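Local coordinates for protein triacylglycerol lipase (Clostridium botulinum, PDB 5AH1) that hydrolyses synthetic polyesters and probably triacylglycerols, as a zinc-binding esterase of the alpha/beta-hydrolase fold, at residues E63-N68 with G408-G413; E116-T121 with P164-N169; Q193-G198 with S211-G216; S309-Q314 with K371-I376. All coordinates share one frame; numbering follows the deposited sequence.

Contact 1: residues E63-N68 with G408-G413; sequences EFPEVN and GGVKIG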
loop_
_atom_site.group_PDB
_atom_site.type_symbol
_atom_site.label_atom_id
_atom_site.label_comp_id
_atom_site.label_asym_id
_atom_site.label_seq_id
_atom_site.Cartn_x
_atom_site.Cartn_y
_atom_site.Cartn_z
ATOM N N GLU A 63 -22.806 -2.315 -9.092
ATOM C CA GLU A 63 -23.263 -3.622 -8.653
ATOM C C GLU A 63 -22.417 -4.682 -9.341
ATOM O O GLU A 63 -21.847 -4.455 -10.419
ATOM C CB GLU A 63 -24.746 -3.830 -8.988
ATOM C CG GLU A 63 -25.713 -3.014 -8.121
ATOM C CD GLU A 63 -25.808 -3.515 -6.674
ATOM O OE1 GLU A 63 -25.976 -4.741 -6.453
ATOM O OE2 GLU A 63 -25.720 -2.673 -5.751
ATOM N N PHE A 64 -22.311 -5.838 -8.710
ATOM C CA PHE A 64 -21.599 -6.943 -9.319
ATOM C C PHE A 64 -22.288 -7.324 -10.634
ATOM O O PHE A 64 -23.518 -7.279 -10.732
ATOM C CB PHE A 64 -21.533 -8.152 -8.380
ATOM C CG PHE A 64 -20.611 -9.218 -8.876
ATOM C CD1 PHE A 64 -19.245 -9.118 -8.654
ATOM C CD2 PHE A 64 -21.090 -10.286 -9.612
ATOM C CE1 PHE A 64 -18.375 -10.074 -9.145
ATOM C CE2 PHE A 64 -20.219 -11.241 -10.109
ATOM C CZ PHE A 64 -18.859 -11.127 -9.875
ATOM N N PRO A 65 -21.508 -7.674 -11.671
ATOM C CA PRO A 65 -22.140 -8.000 -12.956
ATOM C C PRO A 65 -23.269 -9.024 -12.868
ATOM O O PRO A 65 -23.138 -10.066 -12.218
ATOM C CB PRO A 65 -20.974 -8.565 -13.776
ATOM C CG PRO A 65 -19.781 -7.894 -13.242
ATOM C CD PRO A 65 -20.038 -7.711 -11.766
ATOM N N GLU A 66 -24.374 -8.684 -13.527
ATOM C CA GLU A 66 -25.527 -9.575 -13.721
ATOM C C GLU A 66 -26.384 -9.832 -12.481
ATOM O O GLU A 66 -27.323 -10.609 -12.549
ATOM C CB GLU A 66 -25.096 -10.927 -14.317
ATOM C CG GLU A 66 -24.183 -10.847 -15.540
ATOM C CD GLU A 66 -23.856 -12.223 -16.081
ATOM O OE1 GLU A 66 -23.000 -12.907 -15.470
ATOM O OE2 GLU A 66 -24.482 -12.646 -17.087
ATOM N N VAL A 67 -26.085 -9.166 -11.370
ATOM C CA VAL A 67 -26.827 -9.401 -10.129
ATOM C C VAL A 67 -28.309 -9.062 -10.289
ATOM O O VAL A 67 -29.149 -9.617 -9.590
ATOM C CB VAL A 67 -26.212 -8.624 -8.931
ATOM C CG1 VAL A 67 -26.391 -7.119 -9.090
ATOM C CG2 VAL A 67 -26.796 -9.084 -7.603
ATOM N N ASN A 68 -28.616 -8.171 -11.229
ATOM C CA ASN A 68 -29.999 -7.768 -11.504
ATOM C C ASN A 68 -30.539 -8.346 -12.800
ATOM O O ASN A 68 -31.562 -7.875 -13.311
ATOM C CB ASN A 68 -30.087 -6.241 -11.530
ATOM C CG ASN A 68 -29.626 -5.607 -10.223
ATOM O OD1 ASN A 68 -30.125 -5.904 -9.138
ATOM N ND2 ASN A 68 -28.641 -4.748 -10.325
ATOM N N GLY A 408 -18.624 -3.369 -16.794
ATOM C CA GLY A 408 -19.816 -4.090 -16.378
ATOM C C GLY A 408 -19.673 -5.601 -16.401
ATOM O O GLY A 408 -20.650 -6.325 -16.207
ATOM N N GLY A 409 -18.459 -6.077 -16.649
ATOM C CA GLY A 409 -18.130 -7.482 -16.501
ATOM C C GLY A 409 -16.752 -7.560 -15.875
ATOM O O GLY A 409 -15.953 -6.640 -16.038
ATOM N N VAL A 410 -16.482 -8.618 -15.117
ATOM C CA VAL A 410 -15.160 -8.802 -14.523
ATOM C C VAL A 410 -14.358 -9.765 -15.368
ATOM O O VAL A 410 -14.905 -10.725 -15.926
ATOM C CB VAL A 410 -15.236 -9.304 -13.069
ATOM C CG1 VAL A 410 -15.798 -8.216 -12.165
ATOM C CG2 VAL A 410 -16.071 -10.573 -12.956
ATOM N N LYS A 411 -13.064 -9.475 -15.479
ATOM C CA LYS A 411 -12.143 -10.292 -16.248
ATOM C C LYS A 411 -11.034 -10.839 -15.361
ATOM O O LYS A 411 -10.334 -10.093 -14.692
ATOM C CB LYS A 411 -11.536 -9.439 -17.360
ATOM C CG LYS A 411 -12.570 -8.753 -18.253
ATOM C CD LYS A 411 -13.143 -9.705 -19.264
ATOM C CE LYS A 411 -12.238 -9.815 -20.480
ATOM N NZ LYS A 411 -12.861 -10.625 -21.571
ATOM N N ILE A 412 -10.839 -12.148 -15.386
ATOM C CA ILE A 412 -9.763 -12.759 -14.617
ATOM C C ILE A 412 -8.419 -12.553 -15.333
ATOM O O ILE A 412 -8.371 -12.412 -16.573
ATOM C CB ILE A 412 -10.054 -14.275 -14.412
ATOM C CG1 ILE A 412 -9.310 -14.804 -13.180
ATOM C CG2 ILE A 412 -9.755 -15.067 -15.677
ATOM C CD1 ILE A 412 -9.746 -16.220 -12.746
ATOM N N GLY A 413 -7.335 -12.536 -14.566
ATOM C CA GLY A 413 -6.008 -12.516 -15.161
ATOM C C GLY A 413 -5.542 -11.187 -15.715
ATOM O O GLY A 413 -4.512 -11.121 -16.383
#

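Contact 2: residues E116-T121 with P164-N169; sequences ETYTAT and PGIYKN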
loop_
_atom_site.group_PDB
_atom_site.type_symbol
_atom_site.label_atom_id
_atom_site.label_comp_id
_atom_site.label_asym_id
_atom_site.label_seq_id
_atom_site.Cartn_x
_atom_site.Cartn_y
_atom_site.Cartn_z
ATOM N N GLU A 116 -15.739 -11.998 6.591
ATOM C CA GLU A 116 -14.554 -12.436 7.325
ATOM C C GLU A 116 -13.333 -11.663 6.837
ATOM O O GLU A 116 -13.014 -11.681 5.642
ATOM C CB GLU A 116 -14.343 -13.942 7.155
ATOM C CG GLU A 116 -13.256 -14.517 8.058
ATOM C CD GLU A 116 -12.977 -15.983 7.790
ATOM O OE1 GLU A 116 -13.683 -16.581 6.959
ATOM O OE2 GLU A 116 -12.049 -16.550 8.401
ATOM N N THR A 117 -12.675 -10.969 7.764
ATOM C CA THR A 117 -11.609 -10.030 7.431
ATOM C C THR A 117 -10.514 -10.035 8.488
ATOM O O THR A 117 -10.791 -10.017 9.690
ATOM C CB THR A 117 -12.155 -8.587 7.311
ATOM O OG1 THR A 117 -13.149 -8.529 6.283
ATOM C CG2 THR A 117 -11.047 -7.581 6.975
ATOM N N TYR A 118 -9.280 -10.030 7.999
ATOM C CA TYR A 118 -8.074 -9.922 8.817
ATOM C C TYR A 118 -7.224 -8.767 8.342
ATOM O O TYR A 118 -7.360 -8.284 7.208
ATOM C CB TYR A 118 -7.258 -11.213 8.719
ATOM C CG TYR A 118 -8.060 -12.426 9.061
ATOM C CD1 TYR A 118 -8.215 -12.795 10.380
ATOM C CD2 TYR A 118 -8.707 -13.172 8.089
ATOM C CE1 TYR A 118 -8.969 -13.877 10.735
ATOM C CE2 TYR A 118 -9.478 -14.281 8.441
ATOM C CZ TYR A 118 -9.610 -14.622 9.768
ATOM O OH TYR A 118 -10.375 -15.712 10.159
ATOM N N THR A 119 -6.318 -8.352 9.212
ATOM C CA THR A 119 -5.386 -7.275 8.916
ATOM C C THR A 119 -3.970 -7.811 9.061
ATOM O O THR A 119 -3.631 -8.412 10.079
ATOM C CB THR A 119 -5.581 -6.097 9.884
ATOM O OG1 THR A 119 -6.911 -5.583 9.742
ATOM C CG2 THR A 119 -4.604 -4.970 9.594
ATOM N N ALA A 120 -3.159 -7.628 8.026
ATOM C CA ALA A 120 -1.746 -7.991 8.092
ATOM C C ALA A 120 -0.901 -6.747 8.267
ATOM O O ALA A 120 -1.221 -5.689 7.725
ATOM C CB ALA A 120 -1.330 -8.743 6.855
ATOM N N THR A 121 0.211 -6.893 8.979
ATOM C CA THR A 121 1.101 -5.771 9.240
ATOM C C THR A 121 2.517 -6.153 8.827
ATOM O O THR A 121 3.007 -7.223 9.202
ATOM C CB THR A 121 0.989 -5.338 10.699
ATOM O OG1 THR A 121 -0.371 -4.906 10.901
ATOM C CG2 THR A 121 1.955 -4.211 11.019
ATOM N N PRO A 164 2.450 -15.166 14.824
ATOM C CA PRO A 164 1.602 -16.332 15.110
ATOM C C PRO A 164 0.838 -16.884 13.892
ATOM O O PRO A 164 0.590 -18.088 13.824
ATOM C CB PRO A 164 0.645 -15.810 16.195
ATOM C CG PRO A 164 0.593 -14.335 15.979
ATOM C CD PRO A 164 1.971 -13.950 15.500
ATOM N N GLY A 165 0.488 -16.023 12.944
ATOM C CA GLY A 165 -0.292 -16.437 11.787
ATOM C C GLY A 165 -1.744 -16.071 11.972
ATOM O O GLY A 165 -2.351 -16.483 12.962
ATOM N N ILE A 166 -2.302 -15.288 11.052
ATOM C CA ILE A 166 -3.709 -14.871 11.154
ATOM C C ILE A 166 -4.657 -15.699 10.298
ATOM O O ILE A 166 -5.864 -15.647 10.494
ATOM C CB ILE A 166 -3.930 -13.390 10.784
ATOM C CG1 ILE A 166 -3.329 -13.095 9.405
ATOM C CG2 ILE A 166 -3.378 -12.488 11.885
ATOM C CD1 ILE A 166 -3.688 -11.760 8.826
ATOM N N TYR A 167 -4.128 -16.462 9.344
ATOM C CA TYR A 167 -4.991 -17.342 8.544
ATOM C C TYR A 167 -4.194 -18.581 8.182
ATOM O O TYR A 167 -3.833 -18.808 7.028
ATOM C CB TYR A 167 -5.584 -16.636 7.314
ATOM C CG TYR A 167 -6.783 -17.346 6.718
ATOM C CD1 TYR A 167 -7.967 -17.500 7.446
ATOM C CD2 TYR A 167 -6.743 -17.850 5.422
ATOM C CE1 TYR A 167 -9.059 -18.148 6.902
ATOM C CE2 TYR A 167 -7.840 -18.500 4.870
ATOM C CZ TYR A 167 -8.997 -18.652 5.619
ATOM O OH TYR A 167 -10.099 -19.287 5.085
ATOM N N LYS A 168 -3.926 -19.385 9.206
ATOM C CA LYS A 168 -2.930 -20.436 9.114
ATOM C C LYS A 168 -3.300 -21.556 8.152
ATOM O O LYS A 168 -2.415 -22.272 7.677
ATOM C CB LYS A 168 -2.654 -21.019 10.499
ATOM C CG LYS A 168 -1.917 -20.070 11.440
ATOM C CD LYS A 168 -1.510 -20.783 12.742
ATOM C CE LYS A 168 -2.426 -20.427 13.898
ATOM N NZ LYS A 168 -2.301 -18.996 14.315
ATOM N N ASN A 169 -4.595 -21.682 7.861
ATOM C CA ASN A 169 -5.112 -22.761 7.021
ATOM C C ASN A 169 -5.172 -22.405 5.532
ATOM O O ASN A 169 -5.691 -23.179 4.723
ATOM C CB ASN A 169 -6.497 -23.200 7.521
ATOM C CG ASN A 169 -7.509 -22.054 7.561
ATOM O OD1 ASN A 169 -7.164 -20.897 7.843
ATOM N ND2 ASN A 169 -8.776 -22.379 7.294
HETATM O O HOH W 1 -12.562 -18.911 6.209
HETATM O O HOH W 2 -7.731 -17.550 11.279
#

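Contact 3: residues Q193-G198 with S211-G216; sequences QLLSEG and SPLFEG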
loop_
_atom_site.group_PDB
_atom_site.type_symbol
_atom_site.label_atom_id
_atom_site.label_comp_id
_atom_site.label_asym_id
_atom_site.label_seq_id
_atom_site.Cartn_x
_atom_site.Cartn_y
_atom_site.Cartn_z
ATOM N N GLN A 193 2.826 -13.068 -6.960
ATOM C CA GLN A 193 3.816 -13.499 -7.936
ATOM C C GLN A 193 4.690 -14.612 -7.357
ATOM O O GLN A 193 4.901 -15.658 -7.971
ATOM C CB GLN A 193 4.685 -12.320 -8.356
ATOM C CG GLN A 193 5.847 -12.703 -9.252
ATOM C CD GLN A 193 5.422 -13.146 -10.620
ATOM O OE1 GLN A 193 4.404 -12.696 -11.161
ATOM N NE2 GLN A 193 6.193 -14.056 -11.188
ATOM N N LEU A 194 5.216 -14.374 -6.160
ATOM C CA LEU A 194 6.075 -15.350 -5.510
ATOM C C LEU A 194 5.325 -16.642 -5.182
ATOM O O LEU A 194 5.827 -17.734 -5.433
ATOM C CB LEU A 194 6.694 -14.746 -4.242
ATOM C CG LEU A 194 7.796 -13.706 -4.500
ATOM C CD1 LEU A 194 8.194 -13.009 -3.223
ATOM C CD2 LEU A 194 9.033 -14.333 -5.155
ATOM N N LEU A 195 4.130 -16.539 -4.616
ATOM C CA LEU A 195 3.358 -17.737 -4.327
ATOM C C LEU A 195 3.178 -18.578 -5.586
ATOM O O LEU A 195 3.399 -19.782 -5.577
ATOM C CB LEU A 195 1.993 -17.390 -3.727
ATOM C CG LEU A 195 2.013 -16.920 -2.268
ATOM C CD1 LEU A 195 0.646 -16.362 -1.909
ATOM C CD2 LEU A 195 2.411 -18.044 -1.325
ATOM N N SER A 196 2.828 -17.920 -6.684
ATOM C CA SER A 196 2.490 -18.625 -7.910
ATOM C C SER A 196 3.716 -19.199 -8.602
ATOM O O SER A 196 3.705 -20.345 -9.039
ATOM C CB SER A 196 1.773 -17.673 -8.869
ATOM O OG SER A 196 0.569 -17.151 -8.322
ATOM N N GLU A 197 4.774 -18.402 -8.704
ATOM C CA GLU A 197 5.915 -18.767 -9.544
ATOM C C GLU A 197 7.241 -18.936 -8.809
ATOM O O GLU A 197 8.200 -19.415 -9.399
ATOM C CB GLU A 197 6.084 -17.745 -10.669
ATOM C CG GLU A 197 4.892 -17.675 -11.605
ATOM C CD GLU A 197 5.221 -17.006 -12.923
ATOM O OE1 GLU A 197 6.030 -17.563 -13.686
ATOM O OE2 GLU A 197 4.693 -15.915 -13.201
ATOM N N GLY A 198 7.305 -18.554 -7.541
ATOM C CA GLY A 198 8.548 -18.647 -6.799
ATOM C C GLY A 198 9.630 -17.665 -7.240
ATOM O O GLY A 198 9.351 -16.688 -7.935
ATOM N N SER A 211 12.403 -21.186 2.111
ATOM C CA SER A 211 11.013 -20.863 2.429
ATOM C C SER A 211 10.096 -21.425 1.353
ATOM O O SER A 211 10.365 -21.255 0.165
ATOM C CB SER A 211 10.803 -19.354 2.486
ATOM O OG SER A 211 9.429 -19.082 2.721
ATOM N N PRO A 212 8.969 -22.044 1.750
ATOM C CA PRO A 212 8.013 -22.505 0.736
ATOM C C PRO A 212 7.572 -21.379 -0.199
ATOM O O PRO A 212 7.215 -21.647 -1.354
ATOM C CB PRO A 212 6.839 -23.010 1.572
ATOM C CG PRO A 212 7.493 -23.500 2.858
ATOM C CD PRO A 212 8.609 -22.505 3.107
ATOM N N LEU A 213 7.576 -20.139 0.290
ATOM C CA LEU A 213 7.195 -18.995 -0.534
ATOM C C LEU A 213 7.927 -18.992 -1.872
ATOM O O LEU A 213 7.371 -18.629 -2.906
ATOM C CB LEU A 213 7.443 -17.677 0.212
ATOM C CG LEU A 213 7.136 -16.395 -0.579
ATOM C CD1 LEU A 213 5.673 -16.383 -1.055
ATOM C CD2 LEU A 213 7.451 -15.163 0.246
ATOM N N PHE A 214 9.198 -19.355 -1.857
ATOM C CA PHE A 214 10.025 -19.198 -3.041
ATOM C C PHE A 214 9.953 -20.376 -4.014
ATOM O O PHE A 214 10.575 -20.323 -5.075
ATOM C CB PHE A 214 11.485 -18.936 -2.641
ATOM C CG PHE A 214 11.650 -17.759 -1.716
ATOM C CD1 PHE A 214 11.114 -16.522 -2.042
ATOM C CD2 PHE A 214 12.330 -17.885 -0.511
ATOM C CE1 PHE A 214 11.237 -15.449 -1.193
ATOM C CE2 PHE A 214 12.452 -16.807 0.339
ATOM C CZ PHE A 214 11.901 -15.595 0.004
ATOM N N GLU A 215 9.202 -21.427 -3.678
ATOM C CA GLU A 215 9.197 -22.622 -4.521
ATOM C C GLU A 215 8.178 -22.570 -5.657
ATOM O O GLU A 215 8.341 -23.278 -6.643
ATOM C CB GLU A 215 9.061 -23.881 -3.654
ATOM C CG GLU A 215 10.270 -24.095 -2.736
ATOM C CD GLU A 215 10.254 -25.413 -1.958
ATOM O OE1 GLU A 215 9.299 -25.652 -1.188
ATOM O OE2 GLU A 215 11.208 -26.215 -2.096
ATOM N N GLY A 216 7.195 -21.685 -5.551
ATOM C CA GLY A 216 6.128 -21.594 -6.531
ATOM C C GLY A 216 5.058 -22.655 -6.372
ATOM O O GLY A 216 5.148 -23.519 -5.496
HETATM O O HOH W 3 5.411 -20.528 -3.657
#

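Contact 4: residues S309-Q314 with K371-I376; sequences STEGAQ and KDLPII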
loop_
_atom_site.group_PDB
_atom_site.type_symbol
_atom_site.label_atom_id
_atom_site.label_comp_id
_atom_site.label_asym_id
_atom_site.label_seq_id
_atom_site.Cartn_x
_atom_site.Cartn_y
_atom_site.Cartn_z
ATOM N N SER A 309 9.768 4.749 -6.170
ATOM C CA SER A 309 10.146 5.627 -7.272
ATOM C C SER A 309 9.675 5.028 -8.590
ATOM O O SER A 309 9.418 3.820 -8.677
ATOM C CB SER A 309 11.662 5.833 -7.313
ATOM O OG SER A 309 12.362 4.683 -7.758
ATOM N N THR A 310 9.575 5.840 -9.636
ATOM C CA THR A 310 9.112 5.299 -10.910
ATOM C C THR A 310 10.107 4.280 -11.471
ATOM O O THR A 310 9.693 3.253 -12.007
ATOM C CB THR A 310 8.787 6.411 -11.915
ATOM O OG1 THR A 310 9.944 7.210 -12.168
ATOM C CG2 THR A 310 7.641 7.294 -11.375
ATOM N N GLU A 311 11.408 4.543 -11.350
ATOM C CA GLU A 311 12.400 3.556 -11.756
ATOM C C GLU A 311 12.229 2.222 -11.005
ATOM O O GLU A 311 12.324 1.137 -11.595
ATOM C CB GLU A 311 13.798 4.114 -11.496
ATOM C CG GLU A 311 14.957 3.200 -11.911
ATOM C CD GLU A 311 16.317 3.711 -11.433
ATOM O OE1 GLU A 311 16.356 4.351 -10.357
ATOM O OE2 GLU A 311 17.333 3.480 -12.132
ATOM N N GLY A 312 12.050 2.299 -9.691
ATOM C CA GLY A 312 11.975 1.103 -8.877
ATOM C C GLY A 312 10.685 0.330 -9.101
ATOM O O GLY A 312 10.690 -0.899 -9.101
ATOM N N ALA A 313 9.593 1.051 -9.302
ATOM C CA ALA A 313 8.304 0.414 -9.582
ATOM C C ALA A 313 8.367 -0.262 -10.956
ATOM O O ALA A 313 7.853 -1.373 -11.130
ATOM C CB ALA A 313 7.202 1.439 -9.531
ATOM N N GLN A 314 8.979 0.403 -11.934
ATOM C CA GLN A 314 9.187 -0.203 -13.234
ATOM C C GLN A 314 9.965 -1.500 -13.092
ATOM O O GLN A 314 9.610 -2.519 -13.686
ATOM C CB GLN A 314 9.929 0.768 -14.144
ATOM C CG GLN A 314 10.269 0.214 -15.509
ATOM C CD GLN A 314 10.877 1.283 -16.393
ATOM O OE1 GLN A 314 10.234 1.812 -17.279
ATOM N NE2 GLN A 314 12.121 1.638 -16.111
ATOM N N LYS A 371 17.691 10.121 -19.757
ATOM C CA LYS A 371 18.052 8.773 -20.195
ATOM C C LYS A 371 17.959 7.750 -19.058
ATOM O O LYS A 371 18.287 8.046 -17.906
ATOM C CB LYS A 371 19.474 8.793 -20.774
ATOM C CG LYS A 371 19.955 7.462 -21.340
ATOM C CD LYS A 371 21.408 7.530 -21.815
ATOM C CE LYS A 371 21.912 6.166 -22.288
ATOM N NZ LYS A 371 23.324 6.228 -22.754
ATOM N N ASP A 372 17.481 6.555 -19.394
ATOM C CA ASP A 372 17.415 5.417 -18.472
ATOM C C ASP A 372 16.372 5.566 -17.376
ATOM O O ASP A 372 16.331 4.745 -16.459
ATOM C CB ASP A 372 18.775 5.121 -17.831
ATOM C CG ASP A 372 19.848 4.797 -18.851
ATOM O OD1 ASP A 372 19.546 4.084 -19.837
ATOM O OD2 ASP A 372 20.997 5.261 -18.660
ATOM N N LEU A 373 15.516 6.582 -17.484
ATOM C CA LEU A 373 14.433 6.762 -16.528
ATOM C C LEU A 373 13.108 6.987 -17.261
ATOM O O LEU A 373 13.082 7.564 -18.355
ATOM C CB LEU A 373 14.695 7.948 -15.613
ATOM C CG LEU A 373 15.883 7.795 -14.666
ATOM C CD1 LEU A 373 16.186 9.106 -13.983
ATOM C CD2 LEU A 373 15.608 6.723 -13.632
ATOM N N PRO A 374 11.987 6.540 -16.668
ATOM C CA PRO A 374 10.683 6.761 -17.302
ATOM C C PRO A 374 10.454 8.244 -17.617
ATOM O O PRO A 374 10.797 9.103 -16.810
ATOM C CB PRO A 374 9.702 6.266 -16.232
ATOM C CG PRO A 374 10.473 5.209 -15.526
ATOM C CD PRO A 374 11.880 5.698 -15.466
ATOM N N ILE A 375 9.882 8.538 -18.772
ATOM C CA ILE A 375 9.603 9.913 -19.144
ATOM C C ILE A 375 8.332 10.368 -18.443
ATOM O O ILE A 375 7.285 9.768 -18.603
ATOM C CB ILE A 375 9.513 10.046 -20.669
ATOM C CG1 ILE A 375 10.898 9.784 -21.280
ATOM C CG2 ILE A 375 9.038 11.438 -21.058
ATOM C CD1 ILE A 375 10.895 9.508 -22.764
ATOM N N ILE A 376 8.440 11.439 -17.665
ATOM C CA ILE A 376 7.346 11.988 -16.864
ATOM C C ILE A 376 6.891 13.270 -17.545
ATOM O O ILE A 376 7.677 14.213 -17.698
ATOM C CB ILE A 376 7.785 12.300 -15.423
ATOM C CG1 ILE A 376 8.450 11.080 -14.767
ATOM C CG2 ILE A 376 6.609 12.795 -14.595
ATOM C CD1 ILE A 376 7.603 9.828 -14.737
HETATM O O HOH W 4 17.336 2.865 -14.698
HETATM O O HOH W 5 13.753 3.599 -17.581
#

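Contact 1: residues E63-N68 with G408-G413
P65 lies against the backbone of G408 and G409 and carries most of this contact. Its CB sits 3.3 Å from G408 O, and its CG comes within 3.7 Å of G409 CA. The ring thus meets a piece of main chain with no side chains of its own.

The apolar side-chain contacts are few. In the conformer described, one of two, V410 offers one methyl to each partner. Its CG1 is 4.1 Å from P65 CG, and its CG2 is 4.2 Å from F64 CZ. The F64 and V410 side chains cross at about a right angle. P65 CD covers one face of the F64 ring, offset toward the rim. F446 meets the same ring edge-to-face, and V410 also touches F329 of strand 327-331.

Backbone bonding is local to 63-68. V67 N donates to F64 O at 3.2 Å and closes the bend that presents P65. The salt bridge of E66 with R70 lies just beyond.

This is a type II beta turn, F64 to V67, laid on the loop between strands 403-405 and 415-417, at the end of the central parallel sheet of an alpha/beta-hydrolase fold.

Contact 2: residues E116-T121 with P164-N169
E116 OE2 accepts a hydrogen bond of 2.6 Å from Y118 OH, two residues along the chain. E116 itself lies just before strand 117-120. The bond uses the anti lone pair of OE2, the one away from OE1. Y167 CE1 packs 3.7 Å from this same OE2. The carboxylate and the Y167 ring stand at 75° to each other. OE1 takes a bond from a water that also meets Y167 OH, at 2.7 Å from each. The carboxylate is therefore tied to both tyrosines, directly to one and through water to the other.

The two tyrosine rings meet obliquely. Their centroids are 5.6 Å apart and their planes lie at 41°. I166 O sits over one face of the Y118 ring, 3.6 Å above the plane and offset toward the rim. A second water donates to I166 O and, weakly, to Y118 OH.

I166 supplies the apolar part. In the conformer described, one of two, its CG1 stands between the backbone N and the carbonyl carbon (chi1 53°). The terminal CD1 reaches the strand, 3.6 Å from Y118 CB and also close to T119 O and A120 CB.

Strand 117-120 is an outermost strand of the parallel sheet and pairs with strand 80-83. The 164-169 loop follows strand 159-163 and packs against strand 117-120. Helix 128-140 borders both segments: Y138 touches A120 and I166, and I139 touches Y167.

Contact 3: residues Q193-G198 with S211-G216
The backbones of G198 and G216 come together at the end of helix 183-197, with their CA atoms 3.8 Å apart. The helix begins within a GxSxG pattern, consistent with the nucleophile elbow of alpha/beta-hydrolases. G198 is the first residue to leave helical geometry, and its phi is positive (70°). G216 has positive phi as well, which suits glycine at both places. G198 CA lies 3.1 Å from F214 O. G216 CA makes a CA-H...O contact with L195 O at 3.4 Å.

L213 is the main side chain of 211-216. Its CG is anti to the backbone N (chi1 177°). CD1 fits between two leucines of the helix, 3.7 Å from L194 CB and 3.7 Å from L195 CD2. The L195 and L213 side chains cross at about a right angle. L194 CD2 approaches the edge of the F214 ring, near its plane. W129 of helix 128-140 touches L194, and its ring meets that of F214 with the two planes nearly parallel.

S211 OG accepts from L213 N at 3.2 Å, which forms an ST turn at the start of 211-216.

L194 O and L213 O face each other at 3.1 Å. Both are acceptors, so no bond joins them. L194 O already takes the helical bond from G198 N. A water bridges L195 O and L213 O, 2.8 Å from L213 O. It can donate to either, though not necessarily to both at once, and it accepts a weak bond from G216 N.

Contact 4: residues S309-Q314 with K371-I376
P374 points its ring at helix 310-317 and meets two side chains one helical turn apart, T310 and Q314. T310 and P374 run alongside each other in opposite senses, with T310 OG1 3.9 Å from P374 CG. Q314 crosses P374 obliquely. Its CG is anti to the backbone N (chi1 177°), and the chain beyond is extended. This extended chain brings the amide to the proline ring, with OE1 3.8 Å from P374 CG and NE2 a little farther from the ring.

L373 sends CD2 across the E311 chain, 3.8 Å from both E311 CB and CD. One leucine methyl touches the glutamate chain from CB to the carboxylate. T310 CG2 meets I376 CD1 at 4.2 Å on the buried side.

Two waters join the polar ends to D372 O. One donates to E311 OE2 at 2.6 Å and to D372 O. The other accepts from Q314 NE2 at 2.9 Å and donates weakly to the same carbonyl. T310 OG1 has polar partners in D238 and R368. D238 belongs to a potassium site, so T310 probably belongs to the second shell of that ion.

The helix start is fixed by S309 OG, which accepts from G312 N at 3.1 Å. The contact thus joins the N-terminal turn of a serine N-capped helix to an irregular loop, beside a potassium site.

How the contacts relate
The four contacts have centres 19 to 34 Å apart. Contacts 2, 3 and 4 follow one another along the chain, and contact 1 spans them all. The seven-stranded parallel sheet relates contacts 1 and 2. Contact 2 uses its outer strand 117-120, while contact 1 involves the loop between strands 403-405 and 415-417. Contacts 2 and 3 are closest by centres, and helix 128-140 touches both. Contacts 2 and 4 lie on opposite sides of the chain's centre. The side chain of F214 in contact 3 is about 9 Å from the zinc ion, and that of E311 in contact 4 about 8 Å from a potassium ion. Together the contacts join loops to the helices and sheet of the fold.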